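Local atomic coordinates of tetratricopeptide repeat protein (Parabacteroides merdae ATCC 43184, PDB entry 4R7S), a protein that is of unknown function but is built from tetratricopeptide-type helical hairpins, a scaffold that in related proteins commonly mediates binding to other proteins. Residues 106-117 with 128-139. Numbering follows the deposited sequence.
Sequences PEHQEALYCRGL and AEQDFDKILEVN. With EDO (1,2-ethanediol), chain I.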
ATOM      1  N   PRO A 106      -5.861  16.776  11.599  1.00 48.24           N
ATOM      2  CA  PRO A 106      -4.421  16.828  11.308  1.00 47.46           C
ATOM      3  C   PRO A 106      -3.598  15.778  12.067  1.00 49.98           C
ATOM      4  O   PRO A 106      -2.394  15.697  11.810  1.00 48.68           O
ATOM      5  CB  PRO A 106      -4.028  18.264  11.717  1.00 49.78           C
ATOM      6  CG  PRO A 106      -5.321  19.032  11.830  1.00 53.74           C
ATOM      7  CD  PRO A 106      -6.295  18.006  12.306  1.00 49.47           C
ATOM      8  N   GLU A 107      -4.228  14.954  12.949  1.00 45.84           N
ATOM      9  CA  GLU A 107      -3.502  13.932  13.718  1.00 45.09           C
ATOM     10  C   GLU A 107      -3.899  12.484  13.354  1.00 47.61           C
ATOM     11  O   GLU A 107      -3.565  11.560  14.115  1.00 46.11           O
ATOM     12  CB  GLU A 107      -3.684  14.146  15.234  1.00 46.46           C
ATOM     13  CG  GLU A 107      -3.169  15.475  15.756  1.00 55.80           C
ATOM     14  CD  GLU A 107      -3.120  15.626  17.268  1.00 78.77           C
ATOM     15  OE1 GLU A 107      -3.420  14.641  17.986  1.00 66.99           O
ATOM     16  OE2 GLU A 107      -2.740  16.725  17.735  1.00 75.48           O
ATOM     17  N   HIS A 108      -4.594  12.278  12.209  1.00 44.40           N
ATOM     18  CA  HIS A 108      -5.020  10.938  11.765  1.00 44.28           C
ATOM     19  C   HIS A 108      -3.801  10.213  11.174  1.00 47.52           C
ATOM     20  O   HIS A 108      -3.352  10.525  10.064  1.00 46.66           O
ATOM     21  CB  HIS A 108      -6.191  11.027  10.764  1.00 45.30           C
ATOM     22  CG  HIS A 108      -6.859   9.712  10.486  1.00 49.02           C
ATOM     23  ND1 HIS A 108      -6.769   9.106   9.245  1.00 51.09           N
ATOM     24  CD2 HIS A 108      -7.647   8.950  11.283  1.00 51.40           C
ATOM     25  CE1 HIS A 108      -7.463   7.985   9.335  1.00 50.51           C
ATOM     26  NE2 HIS A 108      -8.018   7.848  10.539  1.00 51.08           N
ATOM     27  N   GLN A 109      -3.252   9.270  11.955  1.00 43.34           N
ATOM     28  CA  GLN A 109      -2.014   8.538  11.669  1.00 42.16           C
ATOM     29  C   GLN A 109      -2.021   7.732  10.363  1.00 43.81           C
ATOM     30  O   GLN A 109      -1.017   7.769   9.663  1.00 43.64           O
ATOM     31  CB  GLN A 109      -1.601   7.651  12.854  1.00 42.69           C
ATOM     32  CG  GLN A 109      -1.196   8.504  14.058  1.00 40.13           C
ATOM     33  CD  GLN A 109      -0.703   7.717  15.250  1.00 50.74           C
ATOM     34  OE1 GLN A 109       0.168   6.853  15.148  1.00 51.40           O
ATOM     35  NE2 GLN A 109      -1.188   8.062  16.432  1.00 41.79           N
ATOM     36  N   GLU A 110      -3.099   7.037  10.011  1.00 39.58           N
ATOM     37  CA  GLU A 110      -3.089   6.293   8.743  1.00 37.97           C
ATOM     38  C   GLU A 110      -3.013   7.249   7.553  1.00 42.21           C
ATOM     39  O   GLU A 110      -2.300   6.952   6.594  1.00 41.58           O
ATOM     40  CB  GLU A 110      -4.309   5.379   8.606  1.00 38.81           C
ATOM     41  CG  GLU A 110      -4.302   4.535   7.332  1.00 41.09           C
ATOM     42  CD  GLU A 110      -3.355   3.348   7.329  1.00 55.07           C
ATOM     43  OE1 GLU A 110      -2.847   2.967   8.410  1.00 37.98           O
ATOM     44  OE2 GLU A 110      -3.152   2.768   6.240  1.00 48.50           O
ATOM     45  N   ALA A 111      -3.751   8.381   7.618  1.00 39.23           N
ATOM     46  CA  ALA A 111      -3.764   9.389   6.557  1.00 40.21           C
ATOM     47  C   ALA A 111      -2.371  10.045   6.410  1.00 43.12           C
ATOM     48  O   ALA A 111      -1.881  10.183   5.287  1.00 42.22           O
ATOM     49  CB  ALA A 111      -4.824  10.456   6.842  1.00 41.48           C
ATOM     50  N   LEU A 112      -1.740  10.412   7.543  1.00 39.21           N
ATOM     51  CA  LEU A 112      -0.415  11.022   7.575  1.00 39.48           C
ATOM     52  C   LEU A 112       0.619  10.100   6.931  1.00 44.06           C
ATOM     53  O   LEU A 112       1.410  10.559   6.104  1.00 44.28           O
ATOM     54  CB  LEU A 112      -0.004  11.363   9.018  1.00 39.15           C
ATOM     55  CG  LEU A 112      -0.668  12.577   9.655  1.00 43.28           C
ATOM     56  CD1 LEU A 112      -0.516  12.544  11.152  1.00 42.47           C
ATOM     57  CD2 LEU A 112      -0.123  13.887   9.068  1.00 46.47           C
ATOM     58  N   TYR A 113       0.592   8.807   7.293  1.00 41.39           N
ATOM     59  CA  TYR A 113       1.527   7.806   6.780  1.00 41.90           C
ATOM     60  C   TYR A 113       1.387   7.640   5.280  1.00 44.42           C
ATOM     61  O   TYR A 113       2.391   7.660   4.579  1.00 44.40           O
ATOM     62  CB  TYR A 113       1.342   6.449   7.475  1.00 43.29           C
ATOM     63  CG  TYR A 113       2.331   5.398   7.017  1.00 45.88           C
ATOM     64  CD1 TYR A 113       3.694   5.532   7.277  1.00 48.16           C
ATOM     65  CD2 TYR A 113       1.905   4.259   6.339  1.00 46.45           C
ATOM     66  CE1 TYR A 113       4.612   4.582   6.827  1.00 49.64           C
ATOM     67  CE2 TYR A 113       2.813   3.297   5.894  1.00 46.90           C
ATOM     68  CZ  TYR A 113       4.165   3.462   6.143  1.00 56.70           C
ATOM     69  OH  TYR A 113       5.052   2.502   5.724  1.00 62.23           O
ATOM     70  N   CYS A 114       0.152   7.504   4.793  1.00 39.79           N
ATOM     71  CA  CYS A 114      -0.139   7.293   3.379  1.00 38.83           C
ATOM     72  C   CYS A 114       0.171   8.526   2.557  1.00 40.54           C
ATOM     73  O   CYS A 114       0.731   8.381   1.471  1.00 40.74           O
ATOM     74  CB  CYS A 114      -1.580   6.839   3.184  1.00 39.12           C
ATOM     75  SG  CYS A 114      -1.910   5.172   3.803  1.00 42.53           S
ATOM     76  N   ARG A 115      -0.135   9.732   3.072  1.00 35.61           N
ATOM     77  CA  ARG A 115       0.178  10.968   2.366  1.00 35.24           C
ATOM     78  C   ARG A 115       1.685  11.132   2.305  1.00 39.43           C
ATOM     79  O   ARG A 115       2.206  11.525   1.259  1.00 38.50           O
ATOM     80  CB  ARG A 115      -0.491  12.199   3.000  1.00 35.49           C
ATOM     81  CG  ARG A 115      -0.498  13.419   2.061  1.00 35.52           C
ATOM     82  CD  ARG A 115      -1.228  14.627   2.621  1.00 43.34           C
ATOM     83  NE  ARG A 115      -0.620  15.197   3.833  1.00 40.82           N
ATOM     84  CZ  ARG A 115      -1.093  16.270   4.463  1.00 53.39           C
ATOM     85  NH1 ARG A 115      -2.160  16.912   3.992  1.00 41.35           N
ATOM     86  NH2 ARG A 115      -0.506  16.710   5.564  1.00 38.53           N
ATOM     87  N   GLY A 116       2.361  10.801   3.414  1.00 36.85           N
ATOM     88  CA  GLY A 116       3.814  10.840   3.523  1.00 36.82           C
ATOM     89  C   GLY A 116       4.483  10.057   2.411  1.00 41.53           C
ATOM     90  O   GLY A 116       5.343  10.591   1.708  1.00 42.18           O
ATOM     91  N   LEU A 117       4.050   8.804   2.213  1.00 38.37           N
ATOM     92  CA  LEU A 117       4.527   7.922   1.146  1.00 38.54           C
ATOM     93  C   LEU A 117       4.255   8.530  -0.221  1.00 45.81           C
ATOM     94  O   LEU A 117       5.158   8.511  -1.066  1.00 47.13           O
ATOM     95  CB  LEU A 117       3.851   6.546   1.226  1.00 38.35           C
ATOM     96  CG  LEU A 117       4.140   5.672   2.453  1.00 43.24           C
ATOM     97  CD1 LEU A 117       3.406   4.342   2.338  1.00 43.33           C
ATOM     98  CD2 LEU A 117       5.646   5.419   2.641  1.00 43.59           C
ATOM     99  N   ALA A 128       6.848  15.148   2.898  1.00 45.04           N
ATOM    100  CA  ALA A 128       6.841  13.769   3.421  1.00 44.19           C
ATOM    101  C   ALA A 128       7.437  13.745   4.836  1.00 49.11           C
ATOM    102  O   ALA A 128       6.833  13.212   5.768  1.00 49.00           O
ATOM    103  CB  ALA A 128       7.621  12.851   2.507  1.00 44.12           C
ATOM    104  N   GLU A 129       8.564  14.434   5.000  1.00 46.72           N
ATOM    105  CA  GLU A 129       9.295  14.592   6.252  1.00 46.50           C
ATOM    106  C   GLU A 129       8.361  15.118   7.357  1.00 50.52           C
ATOM    107  O   GLU A 129       8.321  14.551   8.451  1.00 50.91           O
ATOM    108  CB  GLU A 129      10.458  15.572   6.016  1.00 47.84           C
ATOM    109  CG  GLU A 129      11.654  15.359   6.923  1.00 61.64           C
ATOM    110  CD  GLU A 129      12.697  16.457   6.862  1.00 82.21           C
ATOM    111  OE1 GLU A 129      13.288  16.669   5.778  1.00 62.79           O
ATOM    112  OE2 GLU A 129      12.923  17.107   7.907  1.00 85.09           O
ATOM    113  N   GLN A 130       7.577  16.175   7.041  1.00 45.53           N
ATOM    114  CA  GLN A 130       6.663  16.823   7.980  1.00 44.58           C
ATOM    115  C   GLN A 130       5.507  15.886   8.414  1.00 45.43           C
ATOM    116  O   GLN A 130       5.114  15.911   9.583  1.00 43.52           O
ATOM    117  CB  GLN A 130       6.148  18.149   7.398  1.00 46.35           C
ATOM    118  CG  GLN A 130       7.268  19.192   7.321  1.00 64.20           C
ATOM    119  CD  GLN A 130       6.891  20.523   6.704  1.00 89.45           C
ATOM    120  OE1 GLN A 130       5.782  21.042   6.890  1.00 88.46           O
ATOM    121  NE2 GLN A 130       7.856  21.154   6.035  1.00 78.48           N
ATOM    122  N   ASP A 131       5.046  15.008   7.506  1.00 41.81           N
ATOM    123  CA  ASP A 131       3.994  14.028   7.788  1.00 41.07           C
ATOM    124  C   ASP A 131       4.500  12.894   8.681  1.00 42.20           C
ATOM    125  O   ASP A 131       3.746  12.433   9.541  1.00 41.18           O
ATOM    126  CB  ASP A 131       3.390  13.464   6.487  1.00 42.94           C
ATOM    127  CG  ASP A 131       2.366  14.373   5.808  1.00 48.49           C
ATOM    128  OD1 ASP A 131       2.014  15.427   6.395  1.00 49.58           O
ATOM    129  OD2 ASP A 131       1.928  14.037   4.693  1.00 49.55           O
ATOM    130  N   PHE A 132       5.763  12.456   8.505  1.00 37.15           N
ATOM    131  CA  PHE A 132       6.314  11.402   9.373  1.00 35.61           C
ATOM    132  C   PHE A 132       6.639  12.000  10.753  1.00 40.56           C
ATOM    133  O   PHE A 132       6.371  11.356  11.773  1.00 40.99           O
ATOM    134  CB  PHE A 132       7.513  10.687   8.736  1.00 35.71           C
ATOM    135  CG  PHE A 132       7.190  10.067   7.393  1.00 36.12           C
ATOM    136  CD1 PHE A 132       6.119   9.185   7.250  1.00 38.08           C
ATOM    137  CD2 PHE A 132       7.954  10.365   6.269  1.00 37.96           C
ATOM    138  CE1 PHE A 132       5.797   8.644   6.003  1.00 38.89           C
ATOM    139  CE2 PHE A 132       7.648   9.800   5.021  1.00 40.64           C
ATOM    140  CZ  PHE A 132       6.572   8.946   4.896  1.00 38.77           C
ATOM    141  N   ASP A 133       7.068  13.273  10.788  1.00 37.08           N
ATOM    142  CA  ASP A 133       7.314  13.955  12.068  1.00 37.46           C
ATOM    143  C   ASP A 133       6.011  14.124  12.853  1.00 44.50           C
ATOM    144  O   ASP A 133       6.015  13.918  14.063  1.00 45.57           O
ATOM    145  CB  ASP A 133       7.988  15.312  11.860  1.00 38.60           C
ATOM    146  CG  ASP A 133       9.456  15.244  11.472  1.00 49.39           C
ATOM    147  OD1 ASP A 133      10.134  14.249  11.850  1.00 45.80           O
ATOM    148  OD2 ASP A 133       9.948  16.211  10.830  1.00 61.48           O
ATOM    149  N   LYS A 134       4.890  14.458  12.159  1.00 41.26           N
ATOM    150  CA  LYS A 134       3.566  14.631  12.772  1.00 41.21           C
ATOM    151  C   LYS A 134       3.152  13.364  13.483  1.00 45.09           C
ATOM    152  O   LYS A 134       2.618  13.463  14.581  1.00 46.38           O
ATOM    153  CB  LYS A 134       2.494  15.044  11.732  1.00 43.48           C
ATOM    154  CG  LYS A 134       1.203  15.632  12.331  1.00 55.34           C
ATOM    155  CD  LYS A 134       1.355  17.061  12.886  1.00 62.92           C
ATOM    156  CE  LYS A 134       0.145  17.523  13.661  1.00 66.51           C
ATOM    157  NZ  LYS A 134       0.358  18.866  14.264  1.00 82.83           N
ATOM    158  N   ILE A 135       3.404  12.177  12.875  1.00 40.47           N
ATOM    159  CA  ILE A 135       3.097  10.875  13.485  1.00 39.08           C
ATOM    160  C   ILE A 135       3.907  10.716  14.783  1.00 45.70           C
ATOM    161  O   ILE A 135       3.326  10.468  15.834  1.00 45.46           O
ATOM    162  CB  ILE A 135       3.338   9.675  12.527  1.00 39.87           C
ATOM    163  CG1 ILE A 135       2.533   9.837  11.228  1.00 38.65           C
ATOM    164  CG2 ILE A 135       2.996   8.351  13.247  1.00 40.14           C
ATOM    165  CD1 ILE A 135       2.775   8.856  10.148  1.00 40.79           C
ATOM    166  N   LEU A 136       5.230  10.911  14.716  1.00 43.82           N
ATOM    167  CA  LEU A 136       6.108  10.782  15.882  1.00 44.72           C
ATOM    168  C   LEU A 136       5.797  11.796  17.008  1.00 50.61           C
ATOM    169  O   LEU A 136       6.091  11.527  18.170  1.00 50.82           O
ATOM    170  CB  LEU A 136       7.566  10.900  15.452  1.00 44.28           C
ATOM    171  CG  LEU A 136       8.088   9.666  14.755  1.00 47.72           C
ATOM    172  CD1 LEU A 136       9.276  10.003  13.902  1.00 48.30           C
ATOM    173  CD2 LEU A 136       8.358   8.535  15.753  1.00 46.58           C
ATOM    174  N   GLU A 137       5.186  12.930  16.663  1.00 47.42           N
ATOM    175  CA  GLU A 137       4.790  13.968  17.611  1.00 47.95           C
ATOM    176  C   GLU A 137       3.542  13.481  18.381  1.00 53.98           C
ATOM    177  O   GLU A 137       3.382  13.844  19.554  1.00 55.61           O
ATOM    178  CB  GLU A 137       4.545  15.281  16.834  1.00 49.36           C
ATOM    179  CG  GLU A 137       3.755  16.389  17.507  1.00 58.36           C
ATOM    180  CD  GLU A 137       3.388  17.534  16.576  1.00 89.23           C
ATOM    181  OE1 GLU A 137       4.142  17.787  15.605  1.00 85.28           O
ATOM    182  OE2 GLU A 137       2.337  18.176  16.814  1.00 90.29           O
ATOM    183  N   VAL A 138       2.676  12.638  17.740  1.00 48.43           N
ATOM    184  CA  VAL A 138       1.462  12.117  18.405  1.00 47.69           C
ATOM    185  C   VAL A 138       1.689  10.673  18.907  1.00 51.20           C
ATOM    186  O   VAL A 138       0.941  10.195  19.749  1.00 52.17           O
ATOM    187  CB  VAL A 138       0.148  12.216  17.556  1.00 51.06           C
ATOM    188  CG1 VAL A 138      -0.077  13.619  17.003  1.00 50.66           C
ATOM    189  CG2 VAL A 138       0.104  11.183  16.442  1.00 50.65           C
ATOM    190  N   ASN A 139       2.698   9.988  18.389  1.00 47.85           N
ATOM    191  CA  ASN A 139       2.986   8.599  18.726  1.00 47.47           C
ATOM    192  C   ASN A 139       4.479   8.403  18.573  1.00 53.98           C
ATOM    193  O   ASN A 139       4.961   7.985  17.512  1.00 53.25           O
ATOM    194  CB  ASN A 139       2.155   7.678  17.820  1.00 42.24           C
ATOM    195  CG  ASN A 139       2.374   6.197  17.933  1.00 57.97           C
ATOM    196  OD1 ASN A 139       3.032   5.698  18.839  1.00 56.70           O
ATOM    197  ND2 ASN A 139       1.808   5.455  16.994  1.00 51.97           N
TER
HETATM  198  C1  EDO I 307       0.512   1.735   3.392  1.00 79.09           C
HETATM  199  O1  EDO I 307       0.244   1.919   2.010  1.00 79.71           O
HETATM  200  C2  EDO I 307      -0.806   1.410   4.149  1.00 79.29           C
HETATM  201  O2  EDO I 307      -0.542   1.152   5.523  1.00 78.83           O
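Gly-116 and Ala-128 mark the tightest point between two antiparallel helices, CA to CA 4.2 Å, whose 109-117 and 128-138 axes approach to 8.2 Å at 157°. The bare glycine backbone admits Phe-132, whose ring tip CZ lies 3.4 Å from Gly-116 C; a CB there would run into CE1 of the ring. Midway, Leu-112 lays CB on Ile-135 CG1 (3.7 Å) and both methyls along the aliphatic start of Lys-134, while Ile-135 CD1 reaches the edge of the Tyr-113 ring. Arg-115 grips Asp-131 side-on: NE meets OD2 and NH2 meets OD1, each at 2.9 Å on the syn side, with guanidinium and carboxylate planes only 12° apart. A bend at chi3 (64°) in the otherwise extended arginine chain brings the NE/NH2 edge of the guanidinium alongside the carboxylate. A leucine in place of Arg-115 would probably leave the buried Asp-131 carboxylate without its charged mate and both hydrogen bonds. Toward the other end, Asn-139 ND2 gives a nearly straight bond to an in-plane lone pair of Gln-109 OE1 (2.8 Å), and Val-138 CG2 packs beside that amide. Helices 109-121 and 125-138 form an antiparallel hairpin of the kind that builds tetratricopeptide repeat folds; helix 91-104 packs on it through Leu-102, touching Leu-112 and Arg-115, while Asn-99 takes Arg-115 NH1, and helix 143-156 meets Tyr-113 through Arg-144 and Ala-128 through Leu-152.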